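Local atomic coordinates of glycosyl hydrolases family 31 family protein (Aspergillus niger, PDB entry 6DRU), a protein that releases alpha-xylose by hydrolysis from the non-reducing terminal glucose of xyloglucan oligosaccharides, as a family 31 glycoside hydrolase. Residues Y26-W34 with T214-A222; R241-L250 with L599-G610. One frame throughout, in Å; residues are numbered along the deposited sequence.

Contact 1 pairs two neighbouring strands inside the large mixed sheet that opens the chain, and most of its residues are buried. Contact 2 lies closer to the middle of the molecule but is only partly buried: a proline-rich loop and a short 3-10 turn, leading into the barrel strand 252-254, rest on the helix 596-609. The two share no element and do not touch, although helix 228-239, which packs on contact 1, runs on into the loop of contact 2. Regular backbone hydrogen bonding and a buried salt bridge characterise the first. The second relies on apolar side chains, one histidine bond to a carbonyl, a bridging water and a weak charge pair at the surface.

Contact 1: Y26-W34 with T214-A222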
loop_
_atom_site.group_PDB
_atom_site.type_symbol
_atom_site.label_atom_id
_atom_site.label_comp_id
_atom_site.label_asym_id
_atom_site.label_seq_id
_atom_site.Cartn_x
_atom_site.Cartn_y
_atom_site.Cartn_z
ATOM N N TYR A 26 -32.338 -23.424 -10.799
ATOM C CA TYR A 26 -32.742 -24.713 -10.257
ATOM C C TYR A 26 -31.687 -25.216 -9.281
ATOM O O TYR A 26 -30.509 -25.333 -9.637
ATOM C CB TYR A 26 -32.951 -25.724 -11.381
ATOM C CG TYR A 26 -34.182 -25.478 -12.225
ATOM C CD1 TYR A 26 -35.402 -25.176 -11.636
ATOM C CD2 TYR A 26 -34.126 -25.557 -13.610
ATOM C CE1 TYR A 26 -36.529 -24.953 -12.402
ATOM C CE2 TYR A 26 -35.248 -25.336 -14.385
ATOM C CZ TYR A 26 -36.447 -25.035 -13.775
ATOM O OH TYR A 26 -37.570 -24.813 -14.538
ATOM N N ASP A 27 -32.112 -25.513 -8.052
ATOM C CA ASP A 27 -31.257 -26.138 -7.039
ATOM C C ASP A 27 -29.992 -25.323 -6.777
ATOM O O ASP A 27 -28.910 -25.877 -6.584
ATOM C CB ASP A 27 -30.889 -27.569 -7.442
ATOM C CG ASP A 27 -32.028 -28.299 -8.128
ATOM O OD1 ASP A 27 -33.057 -28.562 -7.470
ATOM O OD2 ASP A 27 -31.888 -28.619 -9.329
ATOM N N GLY A 28 -30.123 -24.003 -6.749
ATOM C CA GLY A 28 -28.968 -23.140 -6.591
ATOM C C GLY A 28 -29.229 -21.997 -5.635
ATOM O O GLY A 28 -30.358 -21.527 -5.481
ATOM N N PHE A 29 -28.154 -21.558 -4.980
ATOM C CA PHE A 29 -28.156 -20.364 -4.146
ATOM C C PHE A 29 -27.048 -19.429 -4.606
ATOM O O PHE A 29 -25.970 -19.881 -5.008
ATOM C CB PHE A 29 -27.964 -20.706 -2.664
ATOM C CG PHE A 29 -29.229 -21.123 -1.971
ATOM C CD1 PHE A 29 -30.309 -20.262 -1.900
ATOM C CD2 PHE A 29 -29.334 -22.374 -1.385
ATOM C CE1 PHE A 29 -31.477 -20.641 -1.261
ATOM C CE2 PHE A 29 -30.497 -22.759 -0.745
ATOM C CZ PHE A 29 -31.570 -21.890 -0.683
ATOM N N ARG A 30 -27.318 -18.129 -4.556
ATOM C CA ARG A 30 -26.326 -17.104 -4.847
ATOM C C ARG A 30 -26.033 -16.320 -3.577
ATOM O O ARG A 30 -26.956 -15.827 -2.920
ATOM C CB ARG A 30 -26.808 -16.160 -5.950
ATOM C CG ARG A 30 -25.777 -15.116 -6.334
ATOM C CD ARG A 30 -26.332 -14.111 -7.326
ATOM N NE ARG A 30 -25.270 -13.295 -7.902
ATOM C CZ ARG A 30 -25.478 -12.230 -8.668
ATOM N NH1 ARG A 30 -26.715 -11.843 -8.949
ATOM N NH2 ARG A 30 -24.447 -11.548 -9.150
ATOM N N VAL A 31 -24.753 -16.207 -3.232
ATOM C CA VAL A 31 -24.318 -15.554 -2.003
ATOM C C VAL A 31 -23.445 -14.362 -2.366
ATOM O O VAL A 31 -22.509 -14.490 -3.163
ATOM C CB VAL A 31 -23.560 -16.526 -1.081
ATOM C CG1 VAL A 31 -23.022 -15.794 0.137
ATOM C CG2 VAL A 31 -24.468 -17.663 -0.656
ATOM N N ARG A 32 -23.758 -13.206 -1.784
ATOM C CA ARG A 32 -22.965 -11.995 -1.944
ATOM C C ARG A 32 -22.726 -11.368 -0.578
ATOM O O ARG A 32 -23.635 -11.318 0.257
ATOM C CB ARG A 32 -23.651 -10.996 -2.885
ATOM C CG ARG A 32 -23.418 -11.304 -4.355
ATOM C CD ARG A 32 -24.148 -10.338 -5.272
ATOM N NE ARG A 32 -25.592 -10.546 -5.249
ATOM C CZ ARG A 32 -26.447 -9.929 -6.058
ATOM N NH1 ARG A 32 -26.005 -9.066 -6.962
ATOM N NH2 ARG A 32 -27.746 -10.178 -5.966
ATOM N N ALA A 33 -21.502 -10.898 -0.354
ATOM C CA ALA A 33 -21.113 -10.332 0.929
ATOM C C ALA A 33 -20.189 -9.143 0.709
ATOM O O ALA A 33 -19.366 -9.151 -0.210
ATOM C CB ALA A 33 -20.422 -11.378 1.815
ATOM N N TRP A 34 -20.329 -8.125 1.564
ATOM C CA TRP A 34 -19.510 -6.925 1.472
ATOM C C TRP A 34 -19.389 -6.263 2.837
ATOM O O TRP A 34 -20.370 -6.243 3.595
ATOM C CB TRP A 34 -20.088 -5.925 0.465
ATOM C CG TRP A 34 -21.464 -5.420 0.808
ATOM C CD1 TRP A 34 -21.771 -4.336 1.578
ATOM C CD2 TRP A 34 -22.714 -5.973 0.379
ATOM N NE1 TRP A 34 -23.134 -4.183 1.660
ATOM C CE2 TRP A 34 -23.736 -5.175 0.932
ATOM C CE3 TRP A 34 -23.070 -7.067 -0.416
ATOM C CZ2 TRP A 34 -25.087 -5.435 0.714
ATOM C CZ3 TRP A 34 -24.413 -7.324 -0.630
ATOM C CH2 TRP A 34 -25.404 -6.510 -0.067
ATOM N N THR A 214 -14.590 -5.013 -4.363
ATOM C CA THR A 214 -15.560 -4.311 -3.539
ATOM C C THR A 214 -16.746 -5.186 -3.166
ATOM O O THR A 214 -17.667 -4.704 -2.496
ATOM C CB THR A 214 -16.061 -3.048 -4.252
ATOM O OG1 THR A 214 -16.857 -3.417 -5.386
ATOM C CG2 THR A 214 -14.886 -2.196 -4.715
ATOM N N LEU A 215 -16.746 -6.457 -3.572
ATOM C CA LEU A 215 -17.880 -7.349 -3.371
ATOM C C LEU A 215 -17.494 -8.792 -3.665
ATOM O O LEU A 215 -16.887 -9.078 -4.702
ATOM C CB LEU A 215 -19.054 -6.931 -4.260
ATOM C CG LEU A 215 -20.226 -7.912 -4.336
ATOM C CD1 LEU A 215 -20.885 -8.062 -2.976
ATOM C CD2 LEU A 215 -21.235 -7.471 -5.384
ATOM N N VAL A 216 -17.844 -9.708 -2.763
ATOM C CA VAL A 216 -17.636 -11.138 -2.958
ATOM C C VAL A 216 -18.933 -11.743 -3.474
ATOM O O VAL A 216 -20.025 -11.376 -3.021
ATOM C CB VAL A 216 -17.179 -11.819 -1.653
ATOM C CG1 VAL A 216 -16.897 -13.291 -1.888
ATOM C CG2 VAL A 216 -15.945 -11.127 -1.104
ATOM N N ASP A 217 -18.820 -12.673 -4.423
ATOM C CA ASP A 217 -19.990 -13.216 -5.106
ATOM C C ASP A 217 -19.692 -14.642 -5.545
ATOM O O ASP A 217 -18.732 -14.874 -6.287
ATOM C CB ASP A 217 -20.361 -12.340 -6.310
ATOM C CG ASP A 217 -21.657 -12.765 -6.979
ATOM O OD1 ASP A 217 -22.346 -13.664 -6.452
ATOM O OD2 ASP A 217 -21.992 -12.187 -8.035
ATOM N N TYR A 218 -20.508 -15.593 -5.090
ATOM C CA TYR A 218 -20.374 -16.971 -5.541
ATOM C C TYR A 218 -21.748 -17.622 -5.618
ATOM O O TYR A 218 -22.718 -17.152 -5.017
ATOM C CB TYR A 218 -19.432 -17.783 -4.637
ATOM C CG TYR A 218 -19.900 -17.999 -3.211
ATOM C CD1 TYR A 218 -20.743 -19.057 -2.886
ATOM C CD2 TYR A 218 -19.467 -17.172 -2.183
ATOM C CE1 TYR A 218 -21.160 -19.268 -1.584
ATOM C CE2 TYR A 218 -19.877 -17.377 -0.877
ATOM C CZ TYR A 218 -20.722 -18.428 -0.584
ATOM O OH TYR A 218 -21.135 -18.636 0.712
ATOM N N VAL A 219 -21.813 -18.717 -6.377
ATOM C CA VAL A 219 -23.037 -19.478 -6.597
ATOM C C VAL A 219 -22.730 -20.952 -6.369
ATOM O O VAL A 219 -21.701 -21.456 -6.830
ATOM C CB VAL A 219 -23.605 -19.261 -8.018
ATOM C CG1 VAL A 219 -24.876 -20.071 -8.217
ATOM C CG2 VAL A 219 -23.873 -17.788 -8.273
ATOM N N ILE A 220 -23.615 -21.639 -5.648
ATOM C CA ILE A 220 -23.490 -23.072 -5.400
ATOM C C ILE A 220 -24.767 -23.753 -5.875
ATOM O O ILE A 220 -25.874 -23.293 -5.572
ATOM C CB ILE A 220 -23.206 -23.374 -3.915
ATOM C CG1 ILE A 220 -23.075 -24.881 -3.686
ATOM C CG2 ILE A 220 -24.277 -22.776 -3.013
ATOM C CD1 ILE A 220 -22.606 -25.245 -2.295
ATOM N N VAL A 221 -24.610 -24.839 -6.630
ATOM C CA VAL A 221 -25.732 -25.586 -7.184
ATOM C C VAL A 221 -25.527 -27.063 -6.877
ATOM O O VAL A 221 -24.410 -27.581 -6.992
ATOM C CB VAL A 221 -25.881 -25.345 -8.702
ATOM C CG1 VAL A 221 -24.581 -25.655 -9.429
ATOM C CG2 VAL A 221 -27.027 -26.170 -9.263
ATOM N N ALA A 222 -26.601 -27.736 -6.475
ATOM C CA ALA A 222 -26.555 -29.136 -6.075
ATOM C C ALA A 222 -27.185 -30.039 -7.130
ATOM O O ALA A 222 -28.088 -29.633 -7.866
ATOM C CB ALA A 222 -27.272 -29.345 -4.739
#
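Arg-30 and Asp-217 both send CG anti to the backbone N (chi1 -177° and -174°), and the arginine chain stays extended, which brings its guanidinium side-on to the carboxylate. NH2 of Arg-30 meets OD2 of Asp-217 at 2.8 Å, near the guanidinium plane, while NE reaches OD1 at a longer 3.3 Å; both oxygens are approached on their syn sides. Arg-32 runs alongside Asp-217, its guanidinium face to face with that of Arg-30 but offset, CZ of Arg-32 3.5 Å above the Arg-30 plane; its NH2 is bound by Gln-22 and the Gly-61 carbonyl. On the other face, chi1 of 65° swings the Tyr-218 ring back across Val-31, whose CB lies over one ring face, offset toward the rim near CZ, in a CH-pi contact.

Val-31 and Tyr-218 also form a hydrogen-bonded antiparallel pair. Asn-192 gives Asp-217 OD2 a second partner, which probably helps offset the charge of the buried carboxylate. The two strands are the middle pair of the mixed N-terminal sheet, flanked by 17-23 and 187-191. Phe-139 of strand 135-142 covers Ala-33, Val-216 and Tyr-218, whereas helix 228-239 packs on Val-219 and Val-221.

Contact 2: R241-L250 with L599-G610; sequences RAPAPPDFSL and LKSIFNQFHLTG
His-607 meets Ala-242 through its ring edge: ND1 donates to the Ala-242 carbonyl oxygen at 2.8 Å, with the acceptor lying in the imidazole plane and the donor in the carbonyl plane. The N-H...O angle is 154°. CG of His-607 is anti to its own backbone N (chi1 152°, well short of fully staggered), and this torsion carries the ring out to the loop. Next to it, the methyl of Ala-242 lies 3.3 Å from CE2 of Phe-606. Arg-241, its chain bent at chi2, turns one guanidinium face to the Leu-608 carbonyl oxygen and the Thr-609 backbone.

One helical turn back from His-607, Leu-250 and Pro-245 come to the same side of the Phe-603 ring: CD2 of Leu-250 lies over the face in a CH-pi contact, 4.0 Å from the centroid, and CG of Pro-245 comes in obliquely, 3.4 Å from CD1. Nearer solvent, the extended lysine chain puts NZ of Lys-600 3.3 Å from OD2 of Asp-247, a weak salt bridge.

Behind this first shell, a water accepts from Ala-242 N and donates to Phe-606 O, bridging loop and helix. Ser-249 N bonds to the Pro-246 carbonyl, bracing the 3-10 turn that presents Leu-250. Trp-512 and Phe-553 meet Phe-603 edge-to-face; Ser-236 binds NE of Arg-241, and Glu-53 forms a salt bridge to its NH2. The loop joins helix 228-239 to strand 252-254 of the family 31 TIM barrel and packs on helix 596-609, away from the xylose pocket.

The middle of the contact is thus apolar, with the histidine bond and water bridge at one end and the lysine pair, probably adding little strength, at the other. Donation from ND1 restrains the turn of the ring and is consistent with a proton on ND1; the bond does not require a charged imidazole.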
loop_
_atom_site.group_PDB
_atom_site.type_symbol
_atom_site.label_atom_id
_atom_site.label_comp_id
_atom_site.label_asym_id
_atom_site.label_seq_id
_atom_site.Cartn_x
_atom_site.Cartn_y
_atom_site.Cartn_z
ATOM N N ARG A 241 -24.922 -20.678 -22.474
ATOM C CA ARG A 241 -25.156 -21.814 -23.353
ATOM C C ARG A 241 -24.475 -21.558 -24.690
ATOM O O ARG A 241 -24.714 -20.525 -25.326
ATOM C CB ARG A 241 -26.653 -22.050 -23.556
ATOM C CG ARG A 241 -27.368 -22.624 -22.344
ATOM C CD ARG A 241 -27.169 -24.128 -22.243
ATOM N NE ARG A 241 -27.696 -24.664 -20.992
ATOM C CZ ARG A 241 -28.992 -24.790 -20.723
ATOM N NH1 ARG A 241 -29.896 -24.414 -21.619
ATOM N NH2 ARG A 241 -29.385 -25.288 -19.558
ATOM N N ALA A 242 -23.624 -22.492 -25.107
ATOM C CA ALA A 242 -22.839 -22.292 -26.312
ATOM C C ALA A 242 -23.744 -22.201 -27.540
ATOM O O ALA A 242 -24.829 -22.789 -27.571
ATOM C CB ALA A 242 -21.839 -23.430 -26.493
ATOM N N PRO A 243 -23.323 -21.470 -28.560
ATOM C CA PRO A 243 -24.076 -21.411 -29.815
ATOM C C PRO A 243 -23.789 -22.637 -30.676
ATOM O O PRO A 243 -22.967 -23.488 -30.342
ATOM C CB PRO A 243 -23.552 -20.134 -30.466
ATOM C CG PRO A 243 -22.155 -20.018 -29.957
ATOM C CD PRO A 243 -22.174 -20.547 -28.556
ATOM N N ALA A 244 -24.491 -22.714 -31.803
ATOM C CA ALA A 244 -24.125 -23.829 -32.667
ATOM C C ALA A 244 -23.022 -23.401 -33.632
ATOM O O ALA A 244 -23.093 -22.315 -34.215
ATOM C CB ALA A 244 -25.332 -24.325 -33.454
ATOM N N PRO A 245 -21.997 -24.238 -33.819
ATOM C CA PRO A 245 -20.869 -23.826 -34.650
ATOM C C PRO A 245 -21.246 -23.856 -36.129
ATOM O O PRO A 245 -22.150 -24.599 -36.530
ATOM C CB PRO A 245 -19.792 -24.877 -34.326
ATOM C CG PRO A 245 -20.581 -26.092 -33.993
ATOM C CD PRO A 245 -21.817 -25.595 -33.276
ATOM N N PRO A 246 -20.576 -23.052 -36.950
ATOM C CA PRO A 246 -20.790 -23.165 -38.400
ATOM C C PRO A 246 -20.267 -24.497 -38.907
ATOM O O PRO A 246 -19.260 -25.013 -38.419
ATOM C CB PRO A 246 -19.989 -21.990 -38.968
ATOM C CG PRO A 246 -18.947 -21.722 -37.943
ATOM C CD PRO A 246 -19.577 -22.030 -36.616
ATOM N N ASP A 247 -20.972 -25.055 -39.896
ATOM C CA ASP A 247 -20.681 -26.416 -40.339
ATOM C C ASP A 247 -19.260 -26.555 -40.869
ATOM O O ASP A 247 -18.630 -27.603 -40.682
ATOM C CB ASP A 247 -21.687 -26.849 -41.406
ATOM C CG ASP A 247 -23.085 -27.050 -40.846
ATOM O OD1 ASP A 247 -23.207 -27.367 -39.643
ATOM O OD2 ASP A 247 -24.061 -26.894 -41.609
ATOM N N PHE A 248 -18.729 -25.512 -41.514
ATOM C CA PHE A 248 -17.401 -25.619 -42.109
ATOM C C PHE A 248 -16.317 -25.796 -41.051
ATOM O O PHE A 248 -15.300 -26.444 -41.315
ATOM C CB PHE A 248 -17.106 -24.393 -42.975
ATOM C CG PHE A 248 -16.648 -23.193 -42.198
ATOM C CD1 PHE A 248 -17.564 -22.349 -41.594
ATOM C CD2 PHE A 248 -15.299 -22.900 -42.083
ATOM C CE1 PHE A 248 -17.142 -21.241 -40.882
ATOM C CE2 PHE A 248 -14.874 -21.797 -41.373
ATOM C CZ PHE A 248 -15.796 -20.967 -40.770
ATOM N N SER A 249 -16.521 -25.246 -39.852
ATOM C CA SER A 249 -15.516 -25.336 -38.799
ATOM C C SER A 249 -15.323 -26.754 -38.276
ATOM O O SER A 249 -14.341 -27.005 -37.569
ATOM C CB SER A 249 -15.886 -24.406 -37.642
ATOM O OG SER A 249 -17.127 -24.776 -37.066
ATOM N N LEU A 250 -16.221 -27.682 -38.602
ATOM C CA LEU A 250 -16.101 -29.057 -38.133
ATOM C C LEU A 250 -15.195 -29.911 -39.011
ATOM O O LEU A 250 -15.035 -31.105 -38.732
ATOM C CB LEU A 250 -17.488 -29.698 -38.045
ATOM C CG LEU A 250 -18.506 -28.978 -37.160
ATOM C CD1 LEU A 250 -19.862 -29.665 -37.234
ATOM C CD2 LEU A 250 -18.008 -28.915 -35.725
ATOM N N LEU A 599 -20.648 -35.136 -35.347
ATOM C CA LEU A 599 -20.109 -33.912 -34.764
ATOM C C LEU A 599 -21.186 -32.844 -34.630
ATOM O O LEU A 599 -21.349 -32.241 -33.562
ATOM C CB LEU A 599 -18.949 -33.393 -35.608
ATOM C CG LEU A 599 -17.644 -34.179 -35.518
ATOM C CD1 LEU A 599 -16.713 -33.792 -36.656
ATOM C CD2 LEU A 599 -16.981 -33.940 -34.172
ATOM N N LYS A 600 -21.926 -32.586 -35.710
ATOM C CA LYS A 600 -22.947 -31.546 -35.663
ATOM C C LYS A 600 -24.052 -31.902 -34.675
ATOM O O LYS A 600 -24.678 -31.007 -34.092
ATOM C CB LYS A 600 -23.509 -31.315 -37.069
ATOM C CG LYS A 600 -24.728 -30.409 -37.132
ATOM C CD LYS A 600 -25.381 -30.433 -38.507
ATOM C CE LYS A 600 -26.134 -29.139 -38.778
ATOM N NZ LYS A 600 -26.354 -28.910 -40.234
ATOM N N SER A 601 -24.281 -33.196 -34.444
ATOM C CA SER A 601 -25.311 -33.608 -33.495
ATOM C C SER A 601 -24.864 -33.395 -32.053
ATOM O O SER A 601 -25.643 -32.914 -31.221
ATOM C CB SER A 601 -25.680 -35.071 -33.731
ATOM O OG SER A 601 -26.775 -35.451 -32.917
ATOM N N ILE A 602 -23.615 -33.743 -31.733
ATOM C CA ILE A 602 -23.147 -33.580 -30.360
ATOM C C ILE A 602 -22.841 -32.117 -30.058
ATOM O O ILE A 602 -22.938 -31.686 -28.903
ATOM C CB ILE A 602 -21.930 -34.480 -30.081
ATOM C CG1 ILE A 602 -20.733 -34.077 -30.942
ATOM C CG2 ILE A 602 -22.288 -35.940 -30.310
ATOM C CD1 ILE A 602 -19.484 -34.890 -30.665
ATOM N N PHE A 603 -22.464 -31.332 -31.072
ATOM C CA PHE A 603 -22.313 -29.896 -30.868
ATOM C C PHE A 603 -23.658 -29.232 -30.618
ATOM O O PHE A 603 -23.726 -28.205 -29.930
ATOM C CB PHE A 603 -21.622 -29.255 -32.073
ATOM C CG PHE A 603 -20.136 -29.108 -31.914
ATOM C CD1 PHE A 603 -19.601 -27.990 -31.297
ATOM C CD2 PHE A 603 -19.274 -30.083 -32.388
ATOM C CE1 PHE A 603 -18.234 -27.847 -31.153
ATOM C CE2 PHE A 603 -17.906 -29.945 -32.244
ATOM C CZ PHE A 603 -17.386 -28.826 -31.626
ATOM N N ASN A 604 -24.734 -29.807 -31.157
ATOM C CA ASN A 604 -26.062 -29.245 -30.944
ATOM C C ASN A 604 -26.551 -29.506 -29.525
ATOM O O ASN A 604 -27.189 -28.641 -28.914
ATOM C CB ASN A 604 -27.039 -29.819 -31.969
ATOM C CG ASN A 604 -28.447 -29.288 -31.796
ATOM O OD1 ASN A 604 -29.279 -29.910 -31.133
ATOM N ND2 ASN A 604 -28.721 -28.130 -32.386
ATOM N N GLN A 605 -26.261 -30.693 -28.980
ATOM C CA GLN A 605 -26.660 -30.985 -27.607
ATOM C C GLN A 605 -25.878 -30.153 -26.600
ATOM O O GLN A 605 -26.426 -29.768 -25.560
ATOM C CB GLN A 605 -26.496 -32.474 -27.316
ATOM C CG GLN A 605 -27.745 -33.266 -27.622
ATOM C CD GLN A 605 -28.915 -32.840 -26.764
ATOM O OE1 GLN A 605 -28.809 -32.770 -25.539
ATOM N NE2 GLN A 605 -30.038 -32.533 -27.403
ATOM N N PHE A 606 -24.604 -29.874 -26.882
ATOM C CA PHE A 606 -23.861 -28.922 -26.063
ATOM C C PHE A 606 -24.498 -27.541 -26.122
ATOM O O PHE A 606 -24.438 -26.781 -25.148
ATOM C CB PHE A 606 -22.401 -28.866 -26.515
ATOM C CG PHE A 606 -21.539 -27.964 -25.678
ATOM C CD1 PHE A 606 -21.386 -28.197 -24.320
ATOM C CD2 PHE A 606 -20.866 -26.899 -26.249
ATOM C CE1 PHE A 606 -20.589 -27.373 -23.546
ATOM C CE2 PHE A 606 -20.062 -26.077 -25.480
ATOM C CZ PHE A 606 -19.930 -26.311 -24.127
ATOM N N HIS A 607 -25.120 -27.205 -27.255
ATOM C CA HIS A 607 -25.784 -25.916 -27.395
ATOM C C HIS A 607 -27.096 -25.860 -26.619
ATOM O O HIS A 607 -27.506 -24.780 -26.181
ATOM C CB HIS A 607 -26.025 -25.620 -28.876
ATOM C CG HIS A 607 -27.204 -24.734 -29.133
ATOM N ND1 HIS A 607 -27.237 -23.409 -28.755
ATOM C CD2 HIS A 607 -28.394 -24.984 -29.729
ATOM C CE1 HIS A 607 -28.395 -22.881 -29.109
ATOM N NE2 HIS A 607 -29.116 -23.816 -29.702
ATOM N N LEU A 608 -27.755 -27.002 -26.420
ATOM C CA LEU A 608 -29.069 -26.996 -25.787
ATOM C C LEU A 608 -29.004 -27.189 -24.277
ATOM O O LEU A 608 -29.688 -26.476 -23.534
ATOM C CB LEU A 608 -29.952 -28.091 -26.391
ATOM C CG LEU A 608 -30.243 -28.055 -27.892
ATOM C CD1 LEU A 608 -30.940 -29.337 -28.314
ATOM C CD2 LEU A 608 -31.084 -26.845 -28.254
ATOM N N THR A 609 -28.195 -28.134 -23.804
ATOM C CA THR A 609 -28.166 -28.495 -22.393
ATOM C C THR A 609 -26.803 -28.304 -21.745
ATOM O O THR A 609 -26.667 -28.561 -20.543
ATOM C CB THR A 609 -28.626 -29.947 -22.195
ATOM O OG1 THR A 609 -27.924 -30.806 -23.102
ATOM C CG2 THR A 609 -30.123 -30.068 -22.436
ATOM N N GLY A 610 -25.789 -27.892 -22.500
ATOM C CA GLY A 610 -24.431 -27.958 -21.998
ATOM C C GLY A 610 -23.908 -29.371 -21.899
ATOM O O GLY A 610 -23.023 -29.645 -21.082
HETATM O O HOH W 1 -23.448 -24.698 -23.020
#